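PDB 3LLC: putative hydrolase, which probably acts as an alpha/beta-hydrolase esterase or thioesterase, possibly removing fatty acyl groups from acylated proteins. Local coordinates for residues 40-45 with 56-61; 174-177 with 182-185. All coordinates share one frame; numbering follows the deposited sequence.

Contact 1 of 2, residues 40-45 with 56-61; sequences CIWLGG and LEMDDL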
ATOM      1  N   CYS A  40       3.701  -8.539 -10.165  1.00 20.33           N
ATOM      2  CA  CYS A  40       2.930  -8.145  -8.990  1.00 19.81           C
ATOM      3  C   CYS A  40       3.813  -7.380  -7.990  1.00 19.96           C
ATOM      4  O   CYS A  40       4.882  -7.879  -7.588  1.00 23.48           O
ATOM      5  CB  CYS A  40       2.349  -9.392  -8.328  1.00 20.30           C
ATOM      6  SG  CYS A  40       1.226 -10.412  -9.333  1.00 27.25           S
ATOM      7  N   ILE A  41       3.367  -6.192  -7.608  1.00 19.85           N
ATOM      8  CA  ILE A  41       4.100  -5.383  -6.612  0.50 19.23           C
ATOM      9  C   ILE A  41       3.283  -5.212  -5.351  1.00 19.81           C
ATOM     10  O   ILE A  41       2.134  -4.729  -5.349  1.00 20.97           O
ATOM     11  CB  ILE A  41       4.597  -3.984  -7.108  0.50 20.55           C
ATOM     12  CG1 ILE A  41       5.461  -3.316  -6.020  0.50 19.49           C
ATOM     13  CG2 ILE A  41       3.456  -3.094  -7.465  0.50 20.61           C
ATOM     14  CD1 ILE A  41       6.355  -2.190  -6.529  0.50 21.56           C
ATOM     15  N   TRP A  42       3.890  -5.670  -4.270  1.00 20.57           N
ATOM     16  CA  TRP A  42       3.323  -5.541  -2.929  1.00 21.16           C
ATOM     17  C   TRP A  42       3.529  -4.128  -2.386  1.00 21.14           C
ATOM     18  O   TRP A  42       4.636  -3.591  -2.442  1.00 22.32           O
ATOM     19  CB  TRP A  42       3.989  -6.567  -1.979  1.00 20.82           C
ATOM     20  CG  TRP A  42       3.394  -6.510  -0.551  1.00 22.43           C
ATOM     21  CD1 TRP A  42       4.007  -6.001   0.594  1.00 23.65           C
ATOM     22  CD2 TRP A  42       2.087  -6.949  -0.135  1.00 23.47           C
ATOM     23  NE1 TRP A  42       3.152  -6.100   1.655  1.00 20.88           N
ATOM     24  CE2 TRP A  42       1.967  -6.653   1.250  1.00 22.06           C
ATOM     25  CE3 TRP A  42       0.995  -7.551  -0.794  1.00 22.31           C
ATOM     26  CZ2 TRP A  42       0.815  -6.969   1.990  1.00 27.84           C
ATOM     27  CZ3 TRP A  42      -0.169  -7.839  -0.057  1.00 28.88           C
ATOM     28  CH2 TRP A  42      -0.232  -7.554   1.332  1.00 27.76           C
ATOM     29  N   LEU A  43       2.465  -3.523  -1.851  1.00 20.03           N
ATOM     30  CA  LEU A  43       2.556  -2.267  -1.111  0.50 20.97           C
ATOM     31  C   LEU A  43       1.922  -2.516   0.259  1.00 21.67           C
ATOM     32  O   LEU A  43       0.701  -2.663   0.353  1.00 20.76           O
ATOM     33  CB  LEU A  43       1.822  -1.144  -1.848  0.50 21.27           C
ATOM     34  CG  LEU A  43       2.330  -0.837  -3.273  0.50 21.51           C
ATOM     35  CD1 LEU A  43       1.297  -0.001  -4.079  0.50 21.91           C
ATOM     36  CD2 LEU A  43       3.713  -0.142  -3.231  0.50 17.05           C
ATOM     37  N   GLY A  44       2.744  -2.569   1.301  1.00 23.00           N
ATOM     38  CA  GLY A  44       2.257  -2.965   2.630  1.00 23.33           C
ATOM     39  C   GLY A  44       1.635  -1.884   3.509  1.00 21.96           C
ATOM     40  O   GLY A  44       1.582  -0.694   3.144  1.00 21.70           O
ATOM     41  N   GLY A  45       1.131  -2.320   4.670  1.00 23.78           N
ATOM     42  CA  GLY A  45       0.543  -1.402   5.673  1.00 25.49           C
ATOM     43  C   GLY A  45       1.554  -0.613   6.517  1.00 25.05           C
ATOM     44  O   GLY A  45       2.765  -0.870   6.505  1.00 25.20           O
ATOM     45  N   LEU A  56       4.244 -12.730   1.481  1.00 21.86           N
ATOM     46  CA  LEU A  56       4.835 -14.000   1.085  1.00 20.12           C
ATOM     47  C   LEU A  56       3.895 -14.812   0.184  1.00 21.02           C
ATOM     48  O   LEU A  56       4.370 -15.527  -0.727  1.00 20.81           O
ATOM     49  CB  LEU A  56       5.233 -14.862   2.311  1.00 20.13           C
ATOM     50  CG  LEU A  56       6.437 -14.403   3.147  1.00 27.52           C
ATOM     51  CD1 LEU A  56       6.613 -15.335   4.409  1.00 28.59           C
ATOM     52  CD2 LEU A  56       7.725 -14.374   2.314  1.00 29.29           C
ATOM     53  N   GLU A  57       2.583 -14.732   0.469  1.00 19.51           N
ATOM     54  CA  GLU A  57       1.573 -15.418  -0.334  1.00 22.23           C
ATOM     55  C   GLU A  57       1.486 -14.853  -1.753  1.00 21.50           C
ATOM     56  O   GLU A  57       1.349 -15.634  -2.720  1.00 21.12           O
ATOM     57  CB  GLU A  57       0.194 -15.409   0.345  1.00 20.89           C
ATOM     58  CG  GLU A  57       0.143 -16.363   1.571  1.00 23.11           C
ATOM     59  CD  GLU A  57       0.103 -17.843   1.245  1.00 28.88           C
ATOM     60  OE1 GLU A  57      -0.170 -18.263   0.091  1.00 28.15           O
ATOM     61  OE2 GLU A  57       0.305 -18.638   2.184  1.00 33.95           O
HETATM   62  N   MSE A  58       1.560 -13.536  -1.861  1.00 21.73           N
HETATM   63  CA  MSE A  58       1.587 -12.849  -3.197  1.00 23.11           C
HETATM   64  C   MSE A  58       2.789 -13.370  -3.988  1.00 22.79           C
HETATM   65  O   MSE A  58       2.639 -13.795  -5.113  1.00 23.73           O
HETATM   66  CB  MSE A  58       1.696 -11.330  -3.071  1.00 21.39           C
HETATM   67  CG  MSE A  58       1.538 -10.568  -4.423  1.00 25.20           C
HETATM   68 SE   MSE A  58       2.356  -8.866  -4.501  0.75 19.51          SE
HETATM   69  CE  MSE A  58       4.185  -9.528  -4.512  1.00 21.23           C
ATOM     70  N   ASP A  59       3.974 -13.337  -3.392  1.00 23.49           N
ATOM     71  CA  ASP A  59       5.179 -13.890  -4.024  1.00 24.73           C
ATOM     72  C   ASP A  59       5.047 -15.367  -4.450  1.00 25.62           C
ATOM     73  O   ASP A  59       5.477 -15.735  -5.562  1.00 21.94           O
ATOM     74  CB  ASP A  59       6.385 -13.729  -3.114  1.00 26.37           C
ATOM     75  CG  ASP A  59       7.649 -14.368  -3.705  1.00 30.76           C
ATOM     76  OD1 ASP A  59       8.273 -13.753  -4.598  1.00 27.44           O
ATOM     77  OD2 ASP A  59       8.004 -15.490  -3.294  1.00 26.30           O
ATOM     78  N   ASP A  60       4.470 -16.211  -3.574  1.00 24.09           N
ATOM     79  CA  ASP A  60       4.285 -17.630  -3.855  1.00 24.53           C
ATOM     80  C   ASP A  60       3.340 -17.851  -5.054  1.00 23.41           C
ATOM     81  O   ASP A  60       3.637 -18.662  -5.945  1.00 23.94           O
ATOM     82  CB  ASP A  60       3.738 -18.368  -2.629  1.00 23.96           C
ATOM     83  CG  ASP A  60       3.569 -19.842  -2.868  1.00 26.72           C
ATOM     84  OD1 ASP A  60       4.579 -20.562  -2.830  1.00 25.37           O
ATOM     85  OD2 ASP A  60       2.430 -20.276  -3.124  1.00 24.42           O
ATOM     86  N   LEU A  61       2.232 -17.114  -5.079  1.00 24.20           N
ATOM     87  CA  LEU A  61       1.291 -17.182  -6.210  1.00 23.25           C
ATOM     88  C   LEU A  61       1.997 -16.789  -7.532  1.00 23.97           C
ATOM     89  O   LEU A  61       1.929 -17.513  -8.537  1.00 22.90           O
ATOM     90  CB  LEU A  61       0.110 -16.280  -5.982  1.00 23.59           C
ATOM     91  CG  LEU A  61      -0.862 -16.286  -7.183  1.00 26.46           C
ATOM     92  CD1 LEU A  61      -1.615 -17.660  -7.336  1.00 23.47           C
ATOM     93  CD2 LEU A  61      -1.785 -15.133  -7.074  1.00 25.02           C
TER

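Contact 2 of 2, residues 174-177 with 182-185; sequences EVSE and PNIF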
ATOM      1  N   GLU A 174      -1.203   6.013  20.453  1.00 38.66           N
ATOM      2  CA  GLU A 174      -2.414   5.248  20.726  0.50 40.38           C
ATOM      3  C   GLU A 174      -2.013   3.796  20.970  1.00 42.43           C
ATOM      4  O   GLU A 174      -1.081   3.256  20.339  1.00 42.10           O
ATOM      5  CB  GLU A 174      -3.414   5.319  19.569  0.50 40.73           C
ATOM      6  CG  GLU A 174      -3.927   6.707  19.249  0.50 42.89           C
ATOM      7  CD  GLU A 174      -4.927   7.244  20.263  0.50 42.09           C
ATOM      8  OE1 GLU A 174      -5.461   6.468  21.081  0.50 42.36           O
ATOM      9  OE2 GLU A 174      -5.185   8.460  20.230  0.50 44.70           O
ATOM     10  N   VAL A 175      -2.697   3.169  21.926  1.00 44.65           N
ATOM     11  CA  VAL A 175      -2.488   1.743  22.247  1.00 47.03           C
ATOM     12  C   VAL A 175      -2.750   0.860  21.013  1.00 46.85           C
ATOM     13  O   VAL A 175      -3.742   1.075  20.306  1.00 47.80           O
ATOM     14  CB  VAL A 175      -3.440   1.274  23.376  1.00 47.57           C
ATOM     15  CG1 VAL A 175      -3.163   2.046  24.668  1.00 46.18           C
ATOM     16  CG2 VAL A 175      -4.917   1.422  22.931  1.00 51.18           C
ATOM     17  N   SER A 176      -1.863  -0.105  20.750  1.00 45.82           N
ATOM     18  CA  SER A 176      -2.042  -1.037  19.623  1.00 47.63           C
ATOM     19  C   SER A 176      -2.500  -2.414  20.083  1.00 47.60           C
ATOM     20  O   SER A 176      -1.829  -3.048  20.906  1.00 42.61           O
ATOM     21  CB  SER A 176      -0.744  -1.223  18.832  1.00 49.59           C
ATOM     22  OG  SER A 176      -0.970  -2.037  17.678  1.00 49.88           O
ATOM     23  N   GLU A 177      -3.630  -2.867  19.528  1.00 48.08           N
ATOM     24  CA  GLU A 177      -4.154  -4.233  19.691  0.50 49.78           C
ATOM     25  C   GLU A 177      -3.076  -5.268  19.357  1.00 50.86           C
ATOM     26  O   GLU A 177      -2.954  -6.314  20.005  1.00 50.14           O
ATOM     27  CB  GLU A 177      -5.364  -4.426  18.743  0.50 50.11           C
ATOM     28  CG  GLU A 177      -5.918  -5.851  18.614  0.50 48.50           C
ATOM     29  CD  GLU A 177      -7.231  -5.903  17.826  0.50 50.67           C
ATOM     30  OE1 GLU A 177      -7.682  -4.842  17.341  0.50 36.73           O
ATOM     31  OE2 GLU A 177      -7.811  -7.006  17.690  0.50 50.03           O
ATOM     32  N   PRO A 182       3.175   0.946  21.312  1.00 48.83           N
ATOM     33  CA  PRO A 182       1.976   1.652  20.797  1.00 45.66           C
ATOM     34  C   PRO A 182       2.202   2.341  19.448  1.00 41.90           C
ATOM     35  O   PRO A 182       3.344   2.654  19.091  1.00 41.88           O
ATOM     36  CB  PRO A 182       1.667   2.686  21.896  1.00 46.16           C
ATOM     37  CG  PRO A 182       2.966   2.928  22.572  1.00 49.25           C
ATOM     38  CD  PRO A 182       3.746   1.634  22.492  1.00 47.88           C
ATOM     39  N   ASN A 183       1.122   2.517  18.691  1.00 37.78           N
ATOM     40  CA  ASN A 183       1.155   3.305  17.463  1.00 37.48           C
ATOM     41  C   ASN A 183       1.507   4.742  17.768  1.00 35.15           C
ATOM     42  O   ASN A 183       0.987   5.319  18.724  1.00 37.19           O
ATOM     43  CB  ASN A 183      -0.210   3.317  16.784  1.00 37.36           C
ATOM     44  CG  ASN A 183      -0.563   2.007  16.152  1.00 43.04           C
ATOM     45  OD1 ASN A 183       0.300   1.313  15.625  1.00 49.51           O
ATOM     46  ND2 ASN A 183      -1.849   1.660  16.182  1.00 47.18           N
ATOM     47  N   ILE A 184       2.426   5.300  16.994  1.00 33.38           N
ATOM     48  CA  ILE A 184       2.673   6.717  17.036  1.00 31.56           C
ATOM     49  C   ILE A 184       2.296   7.318  15.663  1.00 27.97           C
ATOM     50  O   ILE A 184       2.445   6.670  14.627  1.00 28.53           O
ATOM     51  CB  ILE A 184       4.075   7.053  17.538  1.00 36.72           C
ATOM     52  CG1 ILE A 184       5.080   7.201  16.424  1.00 35.32           C
ATOM     53  CG2 ILE A 184       4.563   6.050  18.640  1.00 43.73           C
ATOM     54  CD1 ILE A 184       5.471   8.623  16.268  1.00 37.46           C
ATOM     55  N   PHE A 185       1.758   8.526  15.688  1.00 22.72           N
ATOM     56  CA  PHE A 185       1.405   9.261  14.473  1.00 20.98           C
ATOM     57  C   PHE A 185       2.014  10.675  14.623  1.00 18.39           C
ATOM     58  O   PHE A 185       1.753  11.369  15.610  1.00 17.25           O
ATOM     59  CB  PHE A 185      -0.110   9.349  14.322  1.00 22.76           C
ATOM     60  CG  PHE A 185      -0.802   8.020  14.173  1.00 22.28           C
ATOM     61  CD1 PHE A 185      -0.785   7.343  12.976  1.00 23.83           C
ATOM     62  CD2 PHE A 185      -1.473   7.454  15.258  1.00 27.95           C
ATOM     63  CE1 PHE A 185      -1.423   6.110  12.826  1.00 29.18           C
ATOM     64  CE2 PHE A 185      -2.124   6.227  15.117  1.00 26.45           C
ATOM     65  CZ  PHE A 185      -2.098   5.561  13.924  1.00 29.73           C
TER
HETATM   66  O   HOH W   1      -0.002  -1.636  15.498  1.00 58.23           O

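Contact 1 of 2, residues 40-45 with 56-61
Met58, deposited as selenomethionine, lays its bent tip over the backbone of strand 39-43 between Cys40 and Trp42. This joins the first two elements of a beta-alpha-beta unit of the alpha/beta-hydrolase fold: strand 39-43, helix 53-65, strand 68-72. The short axes of 40-43 and 56-61 run almost exactly antiparallel (178°) and 9.2 Å apart. Met58 leaves the helix in an extended first step (chi1 -172°, CG opposite the backbone N), which carries SE to the strand, and a bend at chi3 (70°) swings CE across the strand toward Cys40 O. SE rests 3.6 Å from Trp42 N, while CB of Cys40 and CB of Trp42 form its two shoulders, at 3.9 Å and 3.8 Å from SE respectively. The indole meets the selenium with an edge, near the ring plane, not with a face. Contact is entirely by van der Waals packing and buried; the strand's peptides bond instead to its neighbours, Cys40 and Trp42 to strand 68-72 and Ile41 to strand 107-113. Val111 also touches both Trp42 and Met58, and Ile262 of helix 252-266 packs against Cys40. The methyl end of the selenomethionine reaches the strand's backbone too, with Met58 CE 3.6 Å from Cys40 O.

Contact 2 of 2, residues 174-177 with 182-185
Glu174 and Asn183 form an antiparallel hydrogen-bonded pair, their CA atoms 5.2 Å apart, in the two-stranded beta hairpin of strands 171-174 and 183-186. The hairpin lies in the insertion between strands 136-143 and 209-214 of the central sheet, consistent with the place where the alpha/beta-hydrolase fold commonly carries its cap or lid. The close-packed part is the backbone here. Glu174 N donates to Asn183 O over 2.9 Å and nearly straight (165° at the hydrogen). The return bond from Asn183 N to Glu174 O is short but weak, bent to 118°. Pro182 crowds the same acceptor: its ring carbon CB lies 3.2 Å from Glu174 O, against which Asn183 CB also rests. Beyond this pair the contact loosens. Val175 points away from the partner segment, and Ser176 meets Asn183 only at long van der Waals range, Ser176 CB being 4.1 Å from Asn183 ND2. The carboxylate of Glu174 turns away from the partner strand to a salt bridge with Arg161. Ser176 places OG anti to its backbone N (chi1 -175°), on the water side, where it bonds to Tyr178 N. The same water is modelled 2.4 Å from Ser176 OG, implausibly close, so that link is doubtful. The amide of Asn183 is held more firmly: Arg47 NH1 bonds to OD1, and the water beside the two side chains donates to Asn183 OD1 over 3.0 Å.

From the N terminus, the chain leaves strand 39-43 through a loop, and contact 1 closes that excursion when helix 53-65 packs back on the strand. Only afterwards, past the likely nucleophile elbow at Ser114 and helices 149-154 and 160-169, does contact 2 close the short turn from 174-177 to 182-185. The two loops therefore follow in series, neither nested nor crossed. Contact 1 belongs to the central eight-stranded sheet and its helical cover; contact 2 joins strands 171-174 and 183-186 within the insertion between strands 136-143 and 209-214, outside that sheet. The centres of the two contacts lie 25 Å apart and their nearest atoms about 9 Å. Tyr46 and Arg47, just beyond segment 40-45, bridge them by reaching the hairpin at 183-185.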